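Local coordinates for sesquisabinene B synthase 2 (Santalum album, PDB 6A2A), which probably cyclises farnesyl diphosphate to the sesquiterpene sesquisabinene B, with magnesium or manganese ions as cofactors, at residues S193-I198 and H209-P214; I260-R265 and V301-A306. All coordinates share one frame; numbering follows the deposited sequence.

Interaction 1 of 2, residues S193-I198 and H209-P214; sequences SIEGKI and HALDLP
Glu195 reaches out of its loop and lays its side chain alongside one methyl of Leu211, the two coming from opposite directions. With CG anti to the backbone N (chi1 -174°) and the rest of the chain extended, Glu195 reaches helix 201-212 with its chain nearly straight. Its CB, CD and OE1 each lie 3.7 Å from Leu211 CD1 and its CG 3.8 Å, so a single methyl carries the packed part of the contact. Glutamate suits this place because its methylenes and one side of the carboxylate rest on the leucine while the charged end remains near solvent; Leu211 also rests on Leu191 and Lys192 of helix 178-192. The loop 193-198 joins helix 178-192 to helix 201-212, a helix-loop-helix connection in the all-helical N-terminal domain of terpene synthases. A type II beta turn from Ile194 to Lys197 shapes the connection, closed by Lys197 N to Ile194 O at 3.0 Å. Glu195 holds the second position of the turn and Gly196 the third, where the positive phi of 85° is easiest for a residue with no side chain. Beyond the methyl the contact loosens. Glu195 OE2 and Asp212 OD1 stand 4.3 Å apart, two like charges that probably repel mildly, although solvent at this exposed edge is likely to screen them. Ser208 gives Glu195 OE2 a weak hydrogen bond, and Asp212 touches Arg218, whose charge may partly offset the two acids. Shortening Glu195 to an alanine would probably strip the Leu211 methyl of most of its cover from the loop and leave Ser208 without its weak acceptor. Where helix 201-212 ends, Leu213 N still bonds to His209 O at 3.1 Å, and Arg218 takes up the carbonyls of His209 and Leu213.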
ATOM      1  N   SER A 193       8.166 -43.654 -27.487  1.00 31.01           N
ATOM      2  CA  SER A 193       9.003 -44.384 -28.483  1.00 37.33           C
ATOM      3  C   SER A 193       9.317 -43.484 -29.682  1.00 43.77           C
ATOM      4  O   SER A 193       9.835 -44.002 -30.694  1.00 49.59           O
ATOM      5  CB  SER A 193       8.329 -45.620 -28.987  1.00 36.87           C
ATOM      6  OG  SER A 193       8.179 -46.557 -27.946  1.00 44.77           O
ATOM      7  N   ILE A 194       8.952 -42.193 -29.604  1.00 39.65           N
ATOM      8  CA  ILE A 194       9.227 -41.228 -30.701  1.00 29.97           C
ATOM      9  C   ILE A 194       9.565 -39.823 -30.184  1.00 34.81           C
ATOM     10  O   ILE A 194       9.869 -38.974 -30.971  1.00 37.33           O
ATOM     11  CB  ILE A 194       8.061 -41.209 -31.686  1.00 33.08           C
ATOM     12  CG1 ILE A 194       6.792 -40.613 -31.061  1.00 38.73           C
ATOM     13  CG2 ILE A 194       7.790 -42.585 -32.247  1.00 31.77           C
ATOM     14  CD1 ILE A 194       5.620 -40.476 -32.002  1.00 35.62           C
ATOM     15  N   GLU A 195       9.554 -39.564 -28.871  1.00 36.25           N
ATOM     16  CA  GLU A 195       9.767 -38.223 -28.347  1.00 37.45           C
ATOM     17  C   GLU A 195      11.145 -37.796 -28.864  1.00 39.60           C
ATOM     18  O   GLU A 195      12.093 -38.618 -28.867  1.00 46.90           O
ATOM     19  CB  GLU A 195       9.750 -38.194 -26.810  1.00 32.26           C
ATOM     20  CG  GLU A 195       9.824 -36.805 -26.201  1.00 38.85           C
ATOM     21  CD  GLU A 195       9.914 -36.760 -24.667  1.00 44.01           C
ATOM     22  OE1 GLU A 195      10.077 -37.836 -24.025  1.00 38.52           O
ATOM     23  OE2 GLU A 195       9.774 -35.647 -24.093  1.00 48.36           O
ATOM     24  N   GLY A 196      11.246 -36.568 -29.358  1.00 39.66           N
ATOM     25  CA  GLY A 196      12.557 -36.029 -29.727  1.00 36.35           C
ATOM     26  C   GLY A 196      12.962 -36.435 -31.142  1.00 42.67           C
ATOM     27  O   GLY A 196      13.882 -35.796 -31.714  1.00 41.46           O
ATOM     28  N   LYS A 197      12.292 -37.440 -31.744  1.00 40.19           N
ATOM     29  CA  LYS A 197      12.702 -37.973 -33.071  1.00 37.51           C
ATOM     30  C   LYS A 197      11.597 -37.821 -34.128  1.00 42.46           C
ATOM     31  O   LYS A 197      11.679 -38.545 -35.135  1.00 38.13           O
ATOM     32  CB  LYS A 197      13.070 -39.458 -32.973  1.00 40.36           C
ATOM     33  CG  LYS A 197      14.034 -39.825 -31.855  1.00 48.61           C
ATOM     34  CD  LYS A 197      14.587 -41.229 -31.967  1.00 55.47           C
ATOM     35  CE  LYS A 197      13.702 -42.264 -31.313  1.00 61.61           C
ATOM     36  NZ  LYS A 197      14.479 -43.473 -30.933  1.00 68.68           N
ATOM     37  N   ILE A 198      10.629 -36.879 -33.950  1.00 36.38           N
ATOM     38  CA  ILE A 198       9.460 -36.723 -34.820  1.00 38.34           C
ATOM     39  C   ILE A 198       9.858 -35.646 -35.831  1.00 41.18           C
ATOM     40  O   ILE A 198      10.183 -34.519 -35.434  1.00 45.73           O
ATOM     41  CB  ILE A 198       8.154 -36.348 -34.053  1.00 37.60           C
ATOM     42  CG1 ILE A 198       7.739 -37.406 -33.023  1.00 36.97           C
ATOM     43  CG2 ILE A 198       6.971 -36.096 -34.961  1.00 36.17           C
ATOM     44  CD1 ILE A 198       6.687 -36.908 -32.024  1.00 33.03           C
ATOM     45  N   HIS A 209       6.149 -31.596 -25.091  1.00 19.12           N
ATOM     46  CA  HIS A 209       5.524 -30.730 -24.119  1.00 19.91           C
ATOM     47  C   HIS A 209       4.500 -31.534 -23.335  1.00 19.75           C
ATOM     48  O   HIS A 209       4.455 -31.465 -22.094  1.00 19.67           O
ATOM     49  CB  HIS A 209       4.892 -29.557 -24.817  1.00 18.60           C
ATOM     50  CG  HIS A 209       4.409 -28.441 -23.955  1.00 18.66           C
ATOM     51  ND1 HIS A 209       5.279 -27.540 -23.393  1.00 19.01           N
ATOM     52  CD2 HIS A 209       3.172 -27.969 -23.711  1.00 18.99           C
ATOM     53  CE1 HIS A 209       4.602 -26.552 -22.834  1.00 20.48           C
ATOM     54  NE2 HIS A 209       3.305 -26.780 -23.009  1.00 19.74           N
ATOM     55  N   ALA A 210       3.715 -32.328 -24.044  1.00 18.97           N
ATOM     56  CA  ALA A 210       2.688 -33.163 -23.424  1.00 20.97           C
ATOM     57  C   ALA A 210       3.260 -34.250 -22.533  1.00 21.78           C
ATOM     58  O   ALA A 210       2.698 -34.531 -21.454  1.00 19.47           O
ATOM     59  CB  ALA A 210       1.825 -33.796 -24.470  1.00 22.56           C
ATOM     60  N   LEU A 211       4.322 -34.917 -22.952  1.00 19.02           N
ATOM     61  CA  LEU A 211       4.939 -35.962 -22.167  1.00 19.82           C
ATOM     62  C   LEU A 211       5.530 -35.392 -20.862  1.00 23.09           C
ATOM     63  O   LEU A 211       5.553 -36.076 -19.832  1.00 22.06           O
ATOM     64  CB  LEU A 211       5.990 -36.672 -23.012  1.00 21.10           C
ATOM     65  CG  LEU A 211       5.412 -37.597 -24.084  1.00 20.51           C
ATOM     66  CD1 LEU A 211       6.521 -38.125 -24.975  1.00 23.74           C
ATOM     67  CD2 LEU A 211       4.668 -38.775 -23.447  1.00 22.56           C
ATOM     68  N   ASP A 212       6.020 -34.167 -20.910  1.00 22.45           N
ATOM     69  CA  ASP A 212       6.440 -33.466 -19.678  1.00 21.43           C
ATOM     70  C   ASP A 212       5.269 -33.246 -18.747  1.00 22.06           C
ATOM     71  O   ASP A 212       5.358 -33.615 -17.559  1.00 22.46           O
ATOM     72  CB  ASP A 212       7.114 -32.130 -19.988  1.00 21.81           C
ATOM     73  CG  ASP A 212       8.524 -32.280 -20.531  1.00 27.28           C
ATOM     74  OD1 ASP A 212       9.114 -33.358 -20.528  1.00 27.33           O
ATOM     75  OD2 ASP A 212       9.006 -31.254 -21.001  1.00 28.80           O
ATOM     76  N   LEU A 213       4.186 -32.629 -19.235  1.00 19.55           N
ATOM     77  CA  LEU A 213       2.930 -32.440 -18.462  1.00 18.67           C
ATOM     78  C   LEU A 213       1.756 -32.441 -19.433  1.00 18.77           C
ATOM     79  O   LEU A 213       1.767 -31.683 -20.412  1.00 18.83           O
ATOM     80  CB  LEU A 213       2.911 -31.117 -17.692  1.00 18.22           C
ATOM     81  CG  LEU A 213       3.766 -31.035 -16.429  1.00 20.21           C
ATOM     82  CD1 LEU A 213       3.782 -29.609 -15.918  1.00 19.36           C
ATOM     83  CD2 LEU A 213       3.299 -31.985 -15.349  1.00 21.86           C
ATOM     84  N   PRO A 214       0.717 -33.234 -19.161  1.00 18.74           N
ATOM     85  CA  PRO A 214      -0.482 -33.115 -19.978  1.00 18.79           C
ATOM     86  C   PRO A 214      -1.141 -31.738 -19.886  1.00 18.32           C
ATOM     87  O   PRO A 214      -0.974 -31.017 -18.891  1.00 16.67           O
ATOM     88  CB  PRO A 214      -1.420 -34.222 -19.482  1.00 18.66           C
ATOM     89  CG  PRO A 214      -0.885 -34.571 -18.136  1.00 18.99           C
ATOM     90  CD  PRO A 214       0.591 -34.243 -18.109  1.00 20.05           C
TER

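Interaction 2 of 2, residues I260-R265 and V301-A306; sequences IGRLSR and VREMEA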
ATOM      1  N   ILE A 260       2.579  -6.260  -9.851  1.00 22.17           N
ATOM      2  CA  ILE A 260       3.897  -6.596  -9.264  1.00 24.84           C
ATOM      3  C   ILE A 260       4.543  -5.310  -8.759  1.00 22.90           C
ATOM      4  O   ILE A 260       5.294  -5.329  -7.784  1.00 20.06           O
ATOM      5  CB  ILE A 260       4.795  -7.396 -10.229  1.00 26.37           C
ATOM      6  CG1 ILE A 260       6.033  -7.947  -9.528  1.00 30.23           C
ATOM      7  CG2 ILE A 260       5.181  -6.587 -11.446  1.00 30.10           C
ATOM      8  CD1 ILE A 260       5.727  -8.747  -8.270  1.00 27.91           C
ATOM      9  N   GLY A 261       4.246  -4.172  -9.425  1.00 21.56           N
ATOM     10  CA  GLY A 261       4.688  -2.913  -8.911  1.00 21.79           C
ATOM     11  C   GLY A 261       4.164  -2.636  -7.517  1.00 22.01           C
ATOM     12  O   GLY A 261       4.957  -2.276  -6.624  1.00 21.52           O
ATOM     13  N   ARG A 262       2.838  -2.778  -7.337  1.00 22.11           N
ATOM     14  CA  ARG A 262       2.214  -2.568  -6.056  1.00 23.59           C
ATOM     15  C   ARG A 262       2.776  -3.542  -5.012  1.00 23.02           C
ATOM     16  O   ARG A 262       3.087  -3.145  -3.879  1.00 21.93           O
ATOM     17  CB  ARG A 262       0.710  -2.742  -6.134  1.00 24.00           C
ATOM     18  CG  ARG A 262       0.011  -1.546  -6.767  1.00 28.30           C
ATOM     19  CD  ARG A 262      -1.492  -1.601  -6.597  1.00 28.03           C
ATOM     20  NE  ARG A 262      -2.074  -2.544  -7.515  1.00 28.15           N
ATOM     21  CZ  ARG A 262      -2.361  -2.322  -8.793  1.00 31.82           C
ATOM     22  NH1 ARG A 262      -2.146  -1.133  -9.353  1.00 32.69           N
ATOM     23  NH2 ARG A 262      -2.809  -3.318  -9.528  1.00 31.65           N
ATOM     24  N   LEU A 263       2.886  -4.808  -5.410  1.00 21.05           N
ATOM     25  CA  LEU A 263       3.323  -5.860  -4.445  1.00 20.69           C
ATOM     26  C   LEU A 263       4.776  -5.651  -4.036  1.00 20.19           C
ATOM     27  O   LEU A 263       5.111  -5.853  -2.859  1.00 20.58           O
ATOM     28  CB  LEU A 263       3.113  -7.216  -5.101  1.00 21.30           C
ATOM     29  CG  LEU A 263       1.670  -7.683  -5.095  1.00 19.88           C
ATOM     30  CD1 LEU A 263       1.502  -8.869  -5.998  1.00 20.11           C
ATOM     31  CD2 LEU A 263       1.212  -8.033  -3.689  1.00 22.11           C
ATOM     32  N   SER A 264       5.598  -5.207  -4.960  1.00 21.60           N
ATOM     33  CA  SER A 264       7.023  -4.927  -4.719  1.00 22.36           C
ATOM     34  C   SER A 264       7.138  -3.782  -3.733  1.00 21.80           C
ATOM     35  O   SER A 264       7.922  -3.830  -2.754  1.00 21.87           O
ATOM     36  CB  SER A 264       7.738  -4.577  -5.998  1.00 24.82           C
ATOM     37  OG  SER A 264       7.889  -5.730  -6.785  1.00 36.16           O
ATOM     38  N   ARG A 265       6.349  -2.722  -3.979  1.00 22.64           N
ATOM     39  CA  ARG A 265       6.374  -1.589  -3.035  1.00 23.41           C
ATOM     40  C   ARG A 265       5.925  -2.035  -1.637  1.00 20.97           C
ATOM     41  O   ARG A 265       6.547  -1.650  -0.638  1.00 21.61           O
ATOM     42  CB  ARG A 265       5.549  -0.420  -3.583  1.00 25.81           C
ATOM     43  CG  ARG A 265       6.222   0.271  -4.759  1.00 32.36           C
ATOM     44  CD  ARG A 265       5.533   1.537  -5.237  1.00 35.94           C
ATOM     45  NE  ARG A 265       4.273   1.249  -5.906  1.00 45.16           N
ATOM     46  CZ  ARG A 265       4.157   1.001  -7.205  1.00 46.02           C
ATOM     47  NH1 ARG A 265       5.212   1.090  -7.995  1.00 47.57           N
ATOM     48  NH2 ARG A 265       2.993   0.639  -7.706  1.00 42.62           N
ATOM     49  N   VAL A 301      -7.855  -9.836  -5.501  1.00 18.84           N
ATOM     50  CA  VAL A 301      -7.777 -11.141  -4.860  1.00 18.32           C
ATOM     51  C   VAL A 301      -6.389 -11.721  -5.127  1.00 18.24           C
ATOM     52  O   VAL A 301      -5.737 -12.260  -4.207  1.00 16.68           O
ATOM     53  CB  VAL A 301      -8.886 -12.067  -5.357  1.00 18.76           C
ATOM     54  CG1 VAL A 301      -8.692 -13.503  -4.897  1.00 17.98           C
ATOM     55  CG2 VAL A 301     -10.241 -11.541  -4.916  1.00 20.50           C
ATOM     56  N   ARG A 302      -5.966 -11.667  -6.366  1.00 17.78           N
ATOM     57  CA  ARG A 302      -4.644 -12.188  -6.715  1.00 19.09           C
ATOM     58  C   ARG A 302      -3.535 -11.492  -5.924  1.00 18.83           C
ATOM     59  O   ARG A 302      -2.594 -12.172  -5.448  1.00 18.21           O
ATOM     60  CB  ARG A 302      -4.420 -12.013  -8.227  1.00 18.33           C
ATOM     61  CG  ARG A 302      -3.010 -12.299  -8.658  1.00 18.08           C
ATOM     62  CD  ARG A 302      -2.856 -12.510 -10.164  1.00 19.46           C
ATOM     63  NE  ARG A 302      -3.369 -11.367 -10.963  1.00 19.79           N
ATOM     64  CZ  ARG A 302      -4.604 -11.326 -11.529  1.00 21.85           C
ATOM     65  NH1 ARG A 302      -5.417 -12.387 -11.551  1.00 18.59           N
ATOM     66  NH2 ARG A 302      -4.996 -10.197 -12.088  1.00 21.75           N
ATOM     67  N   GLU A 303      -3.608 -10.166  -5.752  1.00 17.45           N
ATOM     68  CA  GLU A 303      -2.589  -9.471  -4.932  1.00 17.49           C
ATOM     69  C   GLU A 303      -2.591 -10.045  -3.492  1.00 18.71           C
ATOM     70  O   GLU A 303      -1.537 -10.233  -2.887  1.00 15.94           O
ATOM     71  CB  GLU A 303      -2.805  -7.964  -4.967  1.00 18.44           C
ATOM     72  CG  GLU A 303      -2.337  -7.332  -6.272  1.00 22.73           C
ATOM     73  CD  GLU A 303      -2.594  -5.818  -6.388  1.00 26.75           C
ATOM     74  OE1 GLU A 303      -2.277  -5.093  -5.437  1.00 30.76           O
ATOM     75  OE2 GLU A 303      -3.080  -5.362  -7.456  1.00 29.47           O
ATOM     76  N   MET A 304      -3.778 -10.256  -2.907  1.00 18.15           N
ATOM     77  CA  MET A 304      -3.843 -10.666  -1.551  1.00 17.23           C
ATOM     78  C   MET A 304      -3.304 -12.102  -1.470  1.00 17.94           C
ATOM     79  O   MET A 304      -2.575 -12.453  -0.491  1.00 17.37           O
ATOM     80  CB  MET A 304      -5.247 -10.517  -0.968  1.00 17.34           C
ATOM     81  CG  MET A 304      -5.590  -9.059  -0.616  1.00 20.87           C
ATOM     82  SD  MET A 304      -7.223  -8.904   0.091  1.00 20.00           S
ATOM     83  CE  MET A 304      -8.219  -8.777  -1.401  1.00 19.50           C
ATOM     84  N   GLU A 305      -3.604 -12.945  -2.454  1.00 17.73           N
ATOM     85  CA  GLU A 305      -3.117 -14.332  -2.357  1.00 16.61           C
ATOM     86  C   GLU A 305      -1.581 -14.323  -2.470  1.00 16.75           C
ATOM     87  O   GLU A 305      -0.912 -15.125  -1.866  1.00 17.16           O
ATOM     88  CB  GLU A 305      -3.713 -15.215  -3.470  1.00 16.71           C
ATOM     89  CG  GLU A 305      -5.212 -15.456  -3.373  1.00 16.59           C
ATOM     90  CD  GLU A 305      -5.641 -16.278  -2.182  1.00 19.59           C
ATOM     91  OE1 GLU A 305      -5.131 -17.388  -2.020  1.00 18.70           O
ATOM     92  OE2 GLU A 305      -6.494 -15.808  -1.423  1.00 19.73           O
ATOM     93  N   ALA A 306      -1.047 -13.448  -3.319  1.00 16.81           N
ATOM     94  CA  ALA A 306       0.396 -13.302  -3.515  1.00 16.24           C
ATOM     95  C   ALA A 306       1.041 -12.839  -2.208  1.00 15.66           C
ATOM     96  O   ALA A 306       2.128 -13.338  -1.836  1.00 16.92           O
ATOM     97  CB  ALA A 306       0.676 -12.345  -4.666  1.00 17.80           C
TER
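Arg262 and Glu303 cross at about a right angle, the guanidinium presenting its edge to the carboxylate, with the two planes only 24° apart. The grip is side-on: Arg262 NE and Arg262 NH2 both donate to Glu303 OE2, at 3.0 and 2.9 Å, on its syn side and from the same face of the carboxylate. Arg262 NE also makes a weak bond of 3.3 Å to Glu303 OE1. A bend at chi3 (-77°) turns the long arginine so that this edge faces the glutamate; opposite charges at the solvent-facing side of the interface suit such a salt bridge. Beside it, the inner part is apolar. Leu263 lies obliquely to Glu303, with Leu263 CD1 4.1 Å from Glu303 CG, and the same methyl meets Ala306 CB at 3.8 Å. Leu263 CD2 packs against Glu303 O at 3.6 Å. Alanine suits the position one turn on from Glu303, since its small side chain leaves room for the leucine between the helices. The local axes run in roughly the same direction, at 36° and 10.6 Å apart. Helix 239-270 thus packs on helix 299-321 within the all-helical class I terpene synthase fold; farther along, away from this contact, the latter carries the magnesium ligands Asp316 and Asp320 in its DDxxD motif. A second salt bridge, Arg302 to Glu259, joins the pair, while Tyr286 of helix 281-292 packs against Leu263.

How the interactions relate
Interaction 1 closes before interaction 2 opens along the chain, and the two lie on opposite sides of the chain's centre, with their own centres 36 Å apart and their nearest atoms about 19 Å apart. They share no helix. Interaction 1 is local, linking the end of helix 201-212 to the loop just before that helix, within the N-terminal domain. Interaction 2 spans more sequence and joins helices 239-270 and 299-321 in the metal-binding half of the protein. Helix 220-232 lies between them in sequence. One sets a loop against the end of the helix that follows it, the other packs two helices together, in different regions of this largely helical enzyme, and neither lies at the annotated magnesium sites.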